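Local coordinates for protein adenosylmethionine-8-amino-7-oxononanoate aminotransferase (Methanocaldococcus jannaschii, PDB 6ZHK) that probably catalyses transfer of the amino group from S-adenosyl-L-methionine to 7-keto-8-aminopelargonic acid in biotin biosynthesis, using pyridoxal 5'-phosphate as cofactor, at residues A[23-28]-A[170-175]; A[60-65]-A[429-434]; A[121-126]-A[160-165]. All coordinates share one frame; numbering follows the deposited sequence.

Interaction 1. Residues A[23-28]-A[170-175]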
loop_
_atom_site.group_PDB
_atom_site.type_symbol
_atom_site.label_atom_id
_atom_site.label_comp_id
_atom_site.label_asym_id
_atom_site.label_seq_id
_atom_site.Cartn_x
_atom_site.Cartn_y
_atom_site.Cartn_z
ATOM N N HIS A 23 -16.478 -3.374 -3.649
ATOM C CA HIS A 23 -16.012 -1.985 -3.654
ATOM C C HIS A 23 -15.563 -1.581 -2.257
ATOM O O HIS A 23 -16.067 -2.099 -1.262
ATOM C CB HIS A 23 -17.139 -1.039 -4.099
ATOM C CG HIS A 23 -17.312 -1.026 -5.588
ATOM N ND1 HIS A 23 -16.950 0.076 -6.332
ATOM C CD2 HIS A 23 -17.756 -1.976 -6.451
ATOM C CE1 HIS A 23 -17.155 -0.167 -7.633
ATOM N NE2 HIS A 23 -17.676 -1.448 -7.722
ATOM N N PRO A 24 -14.587 -0.639 -2.163
ATOM C CA PRO A 24 -14.129 -0.124 -0.869
ATOM C C PRO A 24 -15.240 0.752 -0.251
ATOM O O PRO A 24 -15.948 1.455 -0.983
ATOM C CB PRO A 24 -12.940 0.774 -1.288
ATOM C CG PRO A 24 -13.214 1.193 -2.771
ATOM C CD PRO A 24 -13.851 -0.079 -3.322
ATOM N N TYR A 25 -15.352 0.720 1.086
ATOM C CA TYR A 25 -16.223 1.582 1.879
ATOM C C TYR A 25 -17.636 1.608 1.281
ATOM O O TYR A 25 -18.186 2.671 1.112
ATOM C CB TYR A 25 -15.690 3.025 1.987
ATOM C CG TYR A 25 -14.754 3.179 3.166
ATOM C CD1 TYR A 25 -15.246 3.446 4.429
ATOM C CD2 TYR A 25 -13.388 2.994 3.015
ATOM C CE1 TYR A 25 -14.402 3.543 5.538
ATOM C CE2 TYR A 25 -12.513 3.110 4.099
ATOM C CZ TYR A 25 -13.031 3.409 5.348
ATOM O OH TYR A 25 -12.202 3.492 6.437
ATOM N N THR A 26 -18.219 0.450 0.949
ATOM C CA THR A 26 -19.482 0.504 0.246
ATOM C C THR A 26 -20.346 -0.687 0.672
ATOM O O THR A 26 -19.903 -1.842 0.628
ATOM C CB THR A 26 -19.230 0.360 -1.278
ATOM O OG1 THR A 26 -18.541 1.477 -1.875
ATOM C CG2 THR A 26 -20.519 0.138 -2.066
ATOM N N GLN A 27 -21.607 -0.406 1.031
ATOM C CA GLN A 27 -22.537 -1.480 1.337
ATOM C C GLN A 27 -23.012 -2.029 0.001
ATOM O O GLN A 27 -23.842 -1.396 -0.660
ATOM C CB GLN A 27 -23.696 -0.947 2.208
ATOM C CG GLN A 27 -24.840 -1.920 2.365
ATOM C CD GLN A 27 -24.403 -3.331 2.676
ATOM O OE1 GLN A 27 -24.467 -4.183 1.805
ATOM N NE2 GLN A 27 -23.921 -3.579 3.896
ATOM N N MET A 28 -22.547 -3.234 -0.363
ATOM C CA MET A 28 -22.686 -3.730 -1.723
ATOM C C MET A 28 -24.161 -4.054 -2.018
ATOM O O MET A 28 -24.570 -4.034 -3.173
ATOM C CB MET A 28 -21.826 -4.979 -1.907
ATOM C CG MET A 28 -20.283 -4.646 -2.073
ATOM S SD MET A 28 -19.971 -3.342 -3.343
ATOM C CE MET A 28 -20.433 -4.319 -4.777
ATOM N N LEU A 170 -16.361 3.997 14.326
ATOM C CA LEU A 170 -17.343 3.368 13.447
ATOM C C LEU A 170 -16.629 2.444 12.465
ATOM O O LEU A 170 -17.102 1.324 12.238
ATOM C CB LEU A 170 -18.125 4.448 12.668
ATOM C CG LEU A 170 -19.115 3.944 11.612
ATOM C CD1 LEU A 170 -20.335 3.226 12.195
ATOM C CD2 LEU A 170 -19.529 5.103 10.673
ATOM N N PHE A 171 -15.569 2.982 11.820
ATOM C CA PHE A 171 -14.888 2.203 10.775
ATOM C C PHE A 171 -14.102 1.000 11.322
ATOM O O PHE A 171 -14.009 -0.059 10.656
ATOM C CB PHE A 171 -13.938 3.097 9.958
ATOM C CG PHE A 171 -14.580 4.245 9.218
ATOM C CD1 PHE A 171 -15.947 4.226 8.914
ATOM C CD2 PHE A 171 -13.827 5.372 8.877
ATOM C CE1 PHE A 171 -16.538 5.274 8.218
ATOM C CE2 PHE A 171 -14.442 6.425 8.210
ATOM C CZ PHE A 171 -15.779 6.376 7.874
ATOM N N HIS A 172 -13.455 1.186 12.488
ATOM C CA HIS A 172 -12.436 0.226 12.914
ATOM C C HIS A 172 -12.710 -0.434 14.282
ATOM O O HIS A 172 -11.992 -1.345 14.670
ATOM C CB HIS A 172 -11.109 0.991 13.016
ATOM C CG HIS A 172 -10.721 1.681 11.746
ATOM N ND1 HIS A 172 -9.971 2.864 11.747
ATOM C CD2 HIS A 172 -10.813 1.284 10.479
ATOM C CE1 HIS A 172 -9.708 3.177 10.488
ATOM N NE2 HIS A 172 -10.194 2.218 9.696
ATOM N N GLY A 173 -13.762 -0.007 14.994
ATOM C CA GLY A 173 -14.105 -0.443 16.339
ATOM C C GLY A 173 -14.260 -1.970 16.460
ATOM O O GLY A 173 -13.851 -2.566 17.471
ATOM N N VAL A 174 -14.861 -2.598 15.470
ATOM C CA VAL A 174 -14.962 -4.056 15.502
ATOM C C VAL A 174 -13.599 -4.782 15.569
ATOM O O VAL A 174 -13.505 -5.933 16.035
ATOM C CB VAL A 174 -15.830 -4.526 14.333
ATOM C CG1 VAL A 174 -15.160 -4.358 12.965
ATOM C CG2 VAL A 174 -16.286 -5.977 14.561
ATOM N N PHE A 175 -12.534 -4.147 15.053
ATOM C CA PHE A 175 -11.213 -4.791 14.990
ATOM C C PHE A 175 -10.413 -4.665 16.291
ATOM O O PHE A 175 -9.246 -5.086 16.334
ATOM C CB PHE A 175 -10.455 -4.253 13.768
ATOM C CG PHE A 175 -11.143 -4.611 12.486
ATOM C CD1 PHE A 175 -11.141 -5.936 12.032
ATOM C CD2 PHE A 175 -11.889 -3.676 11.782
ATOM C CE1 PHE A 175 -11.848 -6.294 10.890
ATOM C CE2 PHE A 175 -12.562 -4.040 10.628
ATOM C CZ PHE A 175 -12.541 -5.344 10.192
#
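At the substrate site of this class III, fold-type I aminotransferase, Tyr25 and Phe171 form a T-shaped aromatic pair. Tyr25 lies in the loop before helix 28-33 and is predicted to recognise 7-keto-8-aminopelargonic acid and to stack on the adenine of S-adenosylmethionine; Phe171 belongs to the short helix 169-172. The ring planes stand at 76°, with the centroids 4.9 Å apart, and the edge of the tyrosine is presented to the face of the phenylalanine. Tyr25 CE1 rests over the middle of that face, its distance to Phe171 CG being 3.8 Å. Next to it, the tyrosine OH lies just past the rim, above the plane, 3.5 Å from Phe171 CD2. A phenyl group suits this place because its flat pi surface can receive a C-H edge. Its chi1 of -61° sets CG beside the backbone N and sends the ring toward the loop; chi2 of -21° turns its face to Tyr25, while Tyr334 of the second subunit also meets this ring. An alanine here would remove the surface under CE1, and the tyrosine ring is likely to be left freer to tilt. His172 completes the contact as a polar neighbour rather than a direct partner: its NE2 is 4.0 Å from Tyr25 OH, and both atoms instead hydrogen-bond to the same carboxylate oxygen, OD1 of Asp158.

Interaction 2. Residues A[60-65]-A[429-434]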
loop_
_atom_site.group_PDB
_atom_site.type_symbol
_atom_site.label_atom_id
_atom_site.label_comp_id
_atom_site.label_asym_id
_atom_site.label_seq_id
_atom_site.Cartn_x
_atom_site.Cartn_y
_atom_site.Cartn_z
ATOM N N SER A 60 -12.377 15.839 -5.555
ATOM C CA SER A 60 -11.060 15.514 -6.096
ATOM C C SER A 60 -10.776 14.030 -6.066
ATOM O O SER A 60 -9.655 13.645 -5.766
ATOM C CB SER A 60 -9.995 16.269 -5.333
ATOM O OG SER A 60 -10.112 17.652 -5.629
ATOM N N SER A 61 -11.758 13.201 -6.480
ATOM C CA SER A 61 -11.521 11.749 -6.530
ATOM C C SER A 61 -10.994 11.241 -5.167
ATOM O O SER A 61 -10.116 10.368 -5.106
ATOM C CB SER A 61 -10.690 11.288 -7.726
ATOM O OG SER A 61 -11.235 11.765 -8.978
ATOM N N ILE A 62 -11.618 11.775 -4.093
ATOM C CA ILE A 62 -11.328 11.425 -2.704
ATOM C C ILE A 62 -9.955 12.016 -2.321
ATOM O O ILE A 62 -9.056 11.327 -1.753
ATOM C CB ILE A 62 -11.498 9.918 -2.379
ATOM C CG1 ILE A 62 -12.630 9.221 -3.148
ATOM C CG2 ILE A 62 -11.571 9.675 -0.844
ATOM C CD1 ILE A 62 -14.018 9.710 -2.797
ATOM N N TRP A 63 -9.822 13.322 -2.634
ATOM C CA TRP A 63 -8.927 14.230 -1.926
ATOM C C TRP A 63 -7.490 14.002 -2.419
ATOM O O TRP A 63 -6.543 14.344 -1.699
ATOM C CB TRP A 63 -9.003 14.074 -0.382
ATOM C CG TRP A 63 -10.358 13.898 0.254
ATOM C CD1 TRP A 63 -11.589 14.079 -0.299
ATOM C CD2 TRP A 63 -10.603 13.438 1.605
ATOM N NE1 TRP A 63 -12.584 13.776 0.611
ATOM C CE2 TRP A 63 -12.010 13.346 1.773
ATOM C CE3 TRP A 63 -9.773 13.059 2.667
ATOM C CZ2 TRP A 63 -12.580 12.928 2.974
ATOM C CZ3 TRP A 63 -10.335 12.641 3.856
ATOM C CH2 TRP A 63 -11.726 12.624 4.017
ATOM N N CYS A 64 -7.344 13.531 -3.656
ATOM C CA CYS A 64 -6.018 13.395 -4.268
ATOM C C CYS A 64 -5.805 14.219 -5.547
ATOM O O CYS A 64 -4.649 14.453 -5.948
ATOM C CB CYS A 64 -5.682 11.927 -4.520
ATOM S SG CYS A 64 -6.751 11.163 -5.773
ATOM N N ASN A 65 -6.879 14.550 -6.276
ATOM C CA ASN A 65 -6.667 15.168 -7.591
ATOM C C ASN A 65 -6.329 16.650 -7.391
ATOM O O ASN A 65 -7.072 17.344 -6.754
ATOM C CB ASN A 65 -7.884 14.915 -8.481
ATOM C CG ASN A 65 -7.698 15.537 -9.857
ATOM O OD1 ASN A 65 -7.703 16.760 -10.013
ATOM N ND2 ASN A 65 -7.322 14.696 -10.806
ATOM N N TYR A 429 -20.143 15.841 -8.585
ATOM C CA TYR A 429 -19.897 14.617 -7.855
ATOM C C TYR A 429 -19.378 15.041 -6.486
ATOM O O TYR A 429 -18.337 15.715 -6.390
ATOM C CB TYR A 429 -18.795 13.765 -8.518
ATOM C CG TYR A 429 -18.401 12.592 -7.640
ATOM C CD1 TYR A 429 -19.348 11.695 -7.160
ATOM C CD2 TYR A 429 -17.071 12.385 -7.319
ATOM C CE1 TYR A 429 -18.996 10.621 -6.327
ATOM C CE2 TYR A 429 -16.691 11.309 -6.523
ATOM C CZ TYR A 429 -17.654 10.437 -6.027
ATOM O OH TYR A 429 -17.196 9.476 -5.162
ATOM N N MET A 430 -20.106 14.645 -5.437
ATOM C CA MET A 430 -19.688 14.882 -4.086
ATOM C C MET A 430 -19.908 13.597 -3.293
ATOM O O MET A 430 -20.985 13.001 -3.418
ATOM C CB MET A 430 -20.535 16.034 -3.518
ATOM C CG MET A 430 -20.155 16.453 -2.080
ATOM S SD MET A 430 -20.794 15.413 -0.734
ATOM C CE MET A 430 -22.589 15.517 -0.855
ATOM N N ARG A 431 -18.873 13.146 -2.540
ATOM C CA ARG A 431 -19.032 12.028 -1.609
ATOM C C ARG A 431 -19.082 12.559 -0.178
ATOM O O ARG A 431 -18.119 13.166 0.278
ATOM C CB ARG A 431 -17.894 10.989 -1.694
ATOM C CG ARG A 431 -18.142 9.784 -0.794
ATOM C CD ARG A 431 -17.040 8.749 -0.965
ATOM N NE ARG A 431 -17.127 7.648 -0.015
ATOM C CZ ARG A 431 -17.816 6.520 -0.224
ATOM N NH1 ARG A 431 -18.550 6.338 -1.334
ATOM N NH2 ARG A 431 -17.776 5.597 0.711
ATOM N N PRO A 432 -20.167 12.294 0.592
ATOM C CA PRO A 432 -20.254 12.801 1.952
ATOM C C PRO A 432 -19.671 11.796 2.935
ATOM O O PRO A 432 -19.351 10.655 2.580
ATOM C CB PRO A 432 -21.783 12.886 2.071
ATOM C CG PRO A 432 -22.251 11.557 1.428
ATOM C CD PRO A 432 -21.340 11.490 0.199
ATOM N N ILE A 433 -19.524 12.219 4.189
ATOM C CA ILE A 433 -19.294 11.260 5.257
ATOM C C ILE A 433 -20.407 11.473 6.273
ATOM O O ILE A 433 -20.459 12.546 6.855
ATOM C CB ILE A 433 -17.898 11.436 5.898
ATOM C CG1 ILE A 433 -16.797 11.315 4.829
ATOM C CG2 ILE A 433 -17.742 10.403 7.038
ATOM C CD1 ILE A 433 -15.424 11.661 5.295
ATOM N N GLY A 434 -21.296 10.464 6.412
ATOM C CA GLY A 434 -22.521 10.564 7.216
ATOM C C GLY A 434 -23.260 11.871 6.962
ATOM O O GLY A 434 -23.615 12.158 5.809
HETATM O O HOH W 1 -15.201 12.683 0.349
#
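Ile62 and Arg431 meet carbon to carbon in the closer-packed half of this contact. The terminal methyl of the isoleucine, CD1, lies 3.7 Å from CD of Arg431, and the two side chains pass at a slant. The same methyl also approaches the phenol of Tyr429, whose OH is 4.0 Å from Ile62 CD1. An isoleucine suits this spot because its long branch carries an apolar methyl, CD1, to both neighbours; its chi1 of -34°, well short of a staggered value, suggests that the fit costs some torsional strain. Arg431 contributes its CD methylene; the chain, extended from CG to NE, carries the guanidinium group beyond the isoleucine to where NH2 hydrogen-bonds to the backbone O of Tyr25. This arginine is predicted to bind substrate, and Gly92 of the second subunit packs against it.

Residues 60-63 have positive phi throughout and form a short left-handed helical turn, uncommon for residues other than glycine. Ser60 O holds it together, accepting from Cys64 N and Asn65 N on opposite faces of its carbonyl plane. Within the turn, Ile62 O accepts a hydrogen bond from NZ of Lys301, the lysine predicted to carry the cofactor, which is not attached here.

The Trp63 side is looser. Only the indole edge takes part, with CZ2 at 3.9 Å from Ile433 CD1, the methyl lying close to the ring plane. Farther along the ring a water bridges the segments: it accepts from Trp63 NE1 at 2.8 Å and donates to Arg431 O at 3.0 Å. Tryptophan suits this position because it combines a broad apolar edge for the isoleucine with an N-H for the water.

Interaction 3. Residues A[121-126]-A[160-165]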
loop_
_atom_site.group_PDB
_atom_site.type_symbol
_atom_site.label_atom_id
_atom_site.label_comp_id
_atom_site.label_asym_id
_atom_site.label_seq_id
_atom_site.Cartn_x
_atom_site.Cartn_y
_atom_site.Cartn_z
ATOM N N ASP A 121 0.900 4.076 -0.258
ATOM C CA ASP A 121 -0.370 4.625 0.225
ATOM C C ASP A 121 -0.091 5.333 1.547
ATOM O O ASP A 121 0.835 4.932 2.262
ATOM C CB ASP A 121 -1.397 3.516 0.513
ATOM C CG ASP A 121 -1.773 2.788 -0.768
ATOM O OD1 ASP A 121 -1.789 3.453 -1.832
ATOM O OD2 ASP A 121 -2.046 1.551 -0.718
ATOM N N GLY A 122 -0.915 6.342 1.864
ATOM C CA GLY A 122 -0.771 7.104 3.098
ATOM C C GLY A 122 -0.876 6.201 4.340
ATOM O O GLY A 122 -0.180 6.441 5.334
ATOM N N ALA A 123 -1.716 5.154 4.271
ATOM C CA ALA A 123 -1.799 4.273 5.430
ATOM C C ALA A 123 -0.430 3.601 5.655
ATOM O O ALA A 123 -0.041 3.386 6.795
ATOM C CB ALA A 123 -2.889 3.214 5.247
ATOM N N GLU A 124 0.240 3.167 4.570
ATOM C CA GLU A 124 1.545 2.541 4.704
ATOM C C GLU A 124 2.570 3.565 5.229
ATOM O O GLU A 124 3.440 3.197 6.006
ATOM C CB GLU A 124 2.034 2.107 3.310
ATOM C CG GLU A 124 1.556 0.748 2.780
ATOM C CD GLU A 124 1.777 0.455 1.297
ATOM O OE1 GLU A 124 2.232 1.345 0.559
ATOM O OE2 GLU A 124 1.497 -0.690 0.842
ATOM N N ALA A 125 2.461 4.829 4.792
ATOM C CA ALA A 125 3.403 5.834 5.250
ATOM C C ALA A 125 3.287 5.977 6.768
ATOM O O ALA A 125 4.281 6.139 7.477
ATOM C CB ALA A 125 3.103 7.161 4.584
ATOM N N VAL A 126 2.062 5.911 7.272
ATOM C CA VAL A 126 1.832 6.013 8.716
ATOM C C VAL A 126 2.328 4.737 9.434
ATOM O O VAL A 126 2.950 4.797 10.475
ATOM C CB VAL A 126 0.325 6.276 8.934
ATOM C CG1 VAL A 126 -0.082 5.923 10.348
ATOM C CG2 VAL A 126 -0.041 7.706 8.600
ATOM N N VAL A 160 -3.768 -2.452 10.006
ATOM C CA VAL A 160 -3.926 -2.658 11.467
ATOM C C VAL A 160 -3.178 -1.586 12.273
ATOM O O VAL A 160 -3.673 -1.066 13.258
ATOM C CB VAL A 160 -3.493 -4.082 11.841
ATOM C CG1 VAL A 160 -3.336 -4.281 13.340
ATOM C CG2 VAL A 160 -4.541 -5.061 11.281
ATOM N N GLY A 161 -1.946 -1.280 11.879
ATOM C CA GLY A 161 -1.207 -0.214 12.535
ATOM C C GLY A 161 -1.883 1.146 12.426
ATOM O O GLY A 161 -2.015 1.862 13.459
ATOM N N ALA A 162 -2.322 1.476 11.180
ATOM C CA ALA A 162 -3.035 2.747 10.994
ATOM C C ALA A 162 -4.320 2.783 11.824
ATOM O O ALA A 162 -4.646 3.810 12.387
ATOM C CB ALA A 162 -3.366 2.955 9.504
ATOM N N MET A 163 -5.067 1.670 11.847
ATOM C CA MET A 163 -6.330 1.661 12.608
ATOM C C MET A 163 -6.026 1.854 14.112
ATOM O O MET A 163 -6.842 2.446 14.802
ATOM C CB MET A 163 -7.087 0.313 12.477
ATOM C CG MET A 163 -7.703 0.110 11.115
ATOM S SD MET A 163 -8.845 -1.307 11.168
ATOM C CE MET A 163 -7.689 -2.684 11.169
ATOM N N SER A 164 -4.949 1.247 14.630
ATOM C CA SER A 164 -4.632 1.264 16.078
ATOM C C SER A 164 -4.460 2.710 16.529
ATOM O O SER A 164 -5.006 3.094 17.561
ATOM C CB SER A 164 -3.354 0.493 16.448
ATOM O OG SER A 164 -3.552 -0.869 16.097
ATOM N N VAL A 165 -3.772 3.492 15.705
ATOM C CA VAL A 165 -3.429 4.837 16.171
ATOM C C VAL A 165 -4.532 5.815 15.836
ATOM O O VAL A 165 -4.572 6.942 16.395
ATOM C CB VAL A 165 -2.070 5.342 15.681
ATOM C CG1 VAL A 165 -0.897 4.535 16.227
ATOM C CG2 VAL A 165 -2.009 5.508 14.161
#
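Val126 reaches from helix 122-140 to helix 160-165, and its course can be followed atom by atom. Its CB points to the other helix but remains 5.0 Å from the CB of Ala162, so one branch, CG1, does the touching. CG1 is nearly anti to the backbone N (chi1 160°) and is thereby carried into the interface. There it meets the backbone side of Ala162, with its CA 4.4 Å away, and at its far side it meets a methyl of the next turn, Val165 CG2, at 4.3 Å. The other branch, CG2, turns off from Ala162; the valine as a whole also packs on Ile232 and Cys298 of the central sheet. A valine suits the place: one branch reaches the helix while the side chain still packs on the sheet.

This is the large domain of fold-type I enzymes, where a seven-stranded mixed sheet is flanked by helices. The start of helix 122-140 carries Gly122 and Ala123, predicted to bind pyridoxal phosphate. The axes of 122-126 and 160-165 come within 8.7 Å of each other and cross at 75°. Alanines suit the crossing because their small side chains allow the backbones to come near each other: Ala123 CB and Ala162 CB lie 4.3 Å apart, methyl to methyl. No hydrogen bond links the two segments directly, but Glu127, the next residue after Val126, accepts from Ala162 N through OE2.

Overall arrangement
From the N terminus, residues 23-28 come first and close a long loop when they meet 170-175 in interaction 1. Residues 60-65 follow, and wait until 429-434, near the C-terminal end, for interaction 2; these two loops therefore cross. Interaction 3, between 121-126 and 160-165, is nested inside both. Helix 160-165 is followed in the chain by helix 169-172, so interactions 1 and 3 are neighbours, joined where Met163 packs on His172 and Phe175. Interactions 1 and 2 touch between Tyr25 and Arg431. Interaction 1 ties the N-terminal loop to helix 169-172, interaction 2 the chain after strand 428-429 to the turn at 60-63, interaction 3 two helices of the large domain; all three reach the second subunit.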